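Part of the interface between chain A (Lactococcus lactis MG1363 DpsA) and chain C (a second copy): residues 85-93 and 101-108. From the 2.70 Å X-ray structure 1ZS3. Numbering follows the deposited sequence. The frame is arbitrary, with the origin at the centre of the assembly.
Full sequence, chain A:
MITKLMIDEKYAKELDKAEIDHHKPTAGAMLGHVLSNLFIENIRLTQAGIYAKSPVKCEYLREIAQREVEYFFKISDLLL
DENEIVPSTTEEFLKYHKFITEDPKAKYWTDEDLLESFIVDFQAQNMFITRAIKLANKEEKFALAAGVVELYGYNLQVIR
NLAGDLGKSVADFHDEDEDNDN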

# COMPACT_ATOMS: atom_id res chain seq x y z
N ILE A 85 -23.36 10.56 -29.85
CA ILE A 85 -22.55 9.75 -30.70
C ILE A 85 -21.21 10.42 -30.82
O ILE A 85 -21.04 11.63 -30.61
CB ILE A 85 -23.25 9.60 -32.09
CG1 ILE A 85 -23.76 8.15 -32.27
CG2 ILE A 85 -22.37 10.05 -33.26
CD1 ILE A 85 -25.04 7.81 -31.50
N VAL A 86 -20.23 9.59 -31.12
CA VAL A 86 -18.85 9.93 -30.88
C VAL A 86 -17.99 9.48 -32.05
O VAL A 86 -18.17 8.37 -32.57
CB VAL A 86 -18.43 9.31 -29.51
CG1 VAL A 86 -17.03 8.75 -29.52
CG2 VAL A 86 -18.60 10.36 -28.41
N PRO A 87 -17.07 10.33 -32.48
CA PRO A 87 -16.11 9.93 -33.51
C PRO A 87 -15.27 8.77 -33.04
O PRO A 87 -14.80 8.87 -31.92
CB PRO A 87 -15.23 11.16 -33.67
CG PRO A 87 -16.02 12.30 -33.07
CD PRO A 87 -16.94 11.74 -32.09
N SER A 88 -15.09 7.71 -33.84
CA SER A 88 -14.41 6.52 -33.36
C SER A 88 -13.58 5.80 -34.42
O SER A 88 -13.30 4.59 -34.27
CB SER A 88 -15.47 5.55 -32.85
OG SER A 88 -16.29 5.08 -33.90
N THR A 89 -13.17 6.51 -35.48
CA THR A 89 -12.17 5.97 -36.46
C THR A 89 -11.25 7.09 -36.95
O THR A 89 -11.60 8.26 -36.89
CB THR A 89 -12.90 5.46 -37.69
OG1 THR A 89 -13.59 6.55 -38.34
CG2 THR A 89 -13.95 4.42 -37.37
N THR A 90 -10.13 6.71 -37.52
CA THR A 90 -9.10 7.62 -38.08
C THR A 90 -9.68 8.57 -39.09
O THR A 90 -9.40 9.77 -39.10
CB THR A 90 -8.00 6.80 -38.83
OG1 THR A 90 -7.69 5.62 -38.09
CG2 THR A 90 -6.69 7.55 -38.84
N GLU A 91 -10.47 7.96 -39.96
CA GLU A 91 -11.31 8.70 -40.89
C GLU A 91 -12.05 9.88 -40.29
O GLU A 91 -11.84 11.03 -40.69
CB GLU A 91 -12.33 7.74 -41.48
CG GLU A 91 -11.84 6.90 -42.66
CD GLU A 91 -12.98 6.65 -43.66
OE1 GLU A 91 -13.98 5.98 -43.26
OE2 GLU A 91 -12.88 7.17 -44.81
N GLU A 92 -12.93 9.62 -39.33
CA GLU A 92 -13.67 10.71 -38.68
C GLU A 92 -12.75 11.63 -37.88
O GLU A 92 -13.05 12.81 -37.75
CB GLU A 92 -14.83 10.24 -37.80
CG GLU A 92 -15.25 8.79 -37.94
CD GLU A 92 -16.66 8.54 -37.44
OE1 GLU A 92 -16.88 7.42 -36.94
OE2 GLU A 92 -17.51 9.46 -37.51
N PHE A 93 -11.63 11.12 -37.35
CA PHE A 93 -10.72 11.97 -36.63
C PHE A 93 -10.15 13.01 -37.58
O PHE A 93 -10.12 14.19 -37.26
CB PHE A 93 -9.60 11.20 -35.90
CG PHE A 93 -10.08 10.28 -34.78
CD1 PHE A 93 -11.13 10.63 -33.95
CD2 PHE A 93 -9.45 9.06 -34.56
CE1 PHE A 93 -11.55 9.80 -32.95
CE2 PHE A 93 -9.87 8.22 -33.54
CZ PHE A 93 -10.92 8.59 -32.75
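Chain C 101-108: TEDPKAKY

The strongest polar contact is a salt bridge: C:Lys107 NZ lies 3.0 Å from A:Glu92 OE1, with the ammonium as hydrogen-bond donor. C:Lys107 NZ also makes two weak hydrogen bonds, to A:Val86 O at 3.4 Å and to A:Ser88 OG at 3.3 Å. One lysine end thus ties together the loop before the A helix and its first turn. The C:Lys107 side chain runs nearly extended through chi2 and chi3 (both t).

The second polar site is the start of that helix. A:Thr90 N donates to C:Glu102 OE1 at 2.9 Å with an N-H...acceptor angle of 166°, so the carboxylate meets the first amide of the helix, which has no preceding helical carbonyl to pair with. C:Glu102 OE1 also packs 3.2 Å from A:Thr89 CA. The 2.2 Å between A:Thr90 OG1 and C:Glu102 OE2 is too short to interpret as a bond. Within chain A, A:Thr89 is the N-cap residue, its OG1 accepting from A:Glu92 N at 3.3 Å, although the position of OG1 is less certain.

Between these sites the backbones approach most closely at A:Thr89 and C:Pro104, whose CA atoms are 6.2 Å apart. A:Thr89 CG2 sits 3.7 Å from C:Pro104 N, and A:Glu92 OE1 lies 3.6 Å from C:Pro104 CB, so the proline packs beside the carboxylate that takes the salt bridge.

The stretches run in roughly opposite directions, C:Glu102 meeting A:Thr90 and the later C:Lys107 reaching back to A:Val86 and A:Ser88. Chain C turns through this region: C:Ala106 N donates to C:Asp103 O at 3.0 Å, and a 3-10 segment spans 106-108. The CA-to-CB bonds of C:Glu102 and C:Lys107 point toward the chain A stretch; those of C:Asp103 and C:Lys105 point away. The two stretches bury 423 Å² between them, both sides summed.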

# COMPACT_ATOMS: atom_id res chain seq x y z
N THR C 101 -8.74 -3.38 -40.80
CA THR C 101 -9.57 -2.36 -41.44
C THR C 101 -10.55 -1.80 -40.45
O THR C 101 -11.29 -2.54 -39.80
CB THR C 101 -10.34 -2.91 -42.68
OG1 THR C 101 -10.88 -4.23 -42.40
CG2 THR C 101 -9.42 -3.10 -43.89
N GLU C 102 -10.50 -0.49 -40.28
CA GLU C 102 -11.48 0.24 -39.48
C GLU C 102 -12.90 0.25 -40.14
O GLU C 102 -13.09 -0.26 -41.24
CB GLU C 102 -10.98 1.66 -39.32
CG GLU C 102 -9.69 1.77 -38.54
CD GLU C 102 -9.35 3.22 -38.28
OE1 GLU C 102 -9.96 3.81 -37.37
OE2 GLU C 102 -8.53 3.77 -39.02
N ASP C 103 -13.89 0.83 -39.49
CA ASP C 103 -15.26 0.86 -40.02
C ASP C 103 -16.18 1.68 -39.11
O ASP C 103 -16.53 1.21 -38.04
CB ASP C 103 -15.82 -0.57 -40.15
CG ASP C 103 -17.06 -0.63 -41.04
OD1 ASP C 103 -17.39 -1.75 -41.50
OD2 ASP C 103 -17.74 0.36 -41.37
N PRO C 104 -16.57 2.89 -39.51
CA PRO C 104 -17.50 3.67 -38.67
C PRO C 104 -18.85 2.98 -38.39
O PRO C 104 -19.56 3.35 -37.46
CB PRO C 104 -17.72 4.96 -39.49
CG PRO C 104 -16.60 5.03 -40.45
CD PRO C 104 -16.23 3.59 -40.76
N LYS C 105 -19.18 2.00 -39.22
CA LYS C 105 -20.38 1.22 -39.05
C LYS C 105 -20.32 0.20 -37.92
O LYS C 105 -21.36 -0.36 -37.56
CB LYS C 105 -20.71 0.48 -40.36
CG LYS C 105 -21.39 1.28 -41.49
CD LYS C 105 -21.94 0.34 -42.65
CE LYS C 105 -20.81 -0.07 -43.64
NZ LYS C 105 -20.60 1.03 -44.69
N ALA C 106 -19.14 -0.03 -37.36
CA ALA C 106 -18.95 -1.03 -36.31
C ALA C 106 -19.57 -0.63 -34.98
O ALA C 106 -19.75 -1.52 -34.15
CB ALA C 106 -17.50 -1.37 -36.12
N LYS C 107 -19.94 0.65 -34.78
CA LYS C 107 -20.74 1.06 -33.60
C LYS C 107 -22.06 0.29 -33.41
O LYS C 107 -22.57 0.21 -32.30
CB LYS C 107 -21.02 2.56 -33.51
CG LYS C 107 -20.90 3.42 -34.78
CD LYS C 107 -20.97 4.91 -34.36
CE LYS C 107 -20.43 5.81 -35.45
NZ LYS C 107 -19.05 6.36 -35.15
N TYR C 108 -22.61 -0.28 -34.48
CA TYR C 108 -23.91 -0.99 -34.43
C TYR C 108 -23.78 -2.47 -34.61
O TYR C 108 -24.82 -3.11 -34.70
CB TYR C 108 -24.91 -0.46 -35.50
CG TYR C 108 -25.02 1.03 -35.55
CD1 TYR C 108 -25.67 1.73 -34.53
CD2 TYR C 108 -24.47 1.74 -36.60
CE1 TYR C 108 -25.79 3.11 -34.57
CE2 TYR C 108 -24.56 3.11 -36.65
CZ TYR C 108 -25.23 3.81 -35.64
OH TYR C 108 -25.32 5.20 -35.71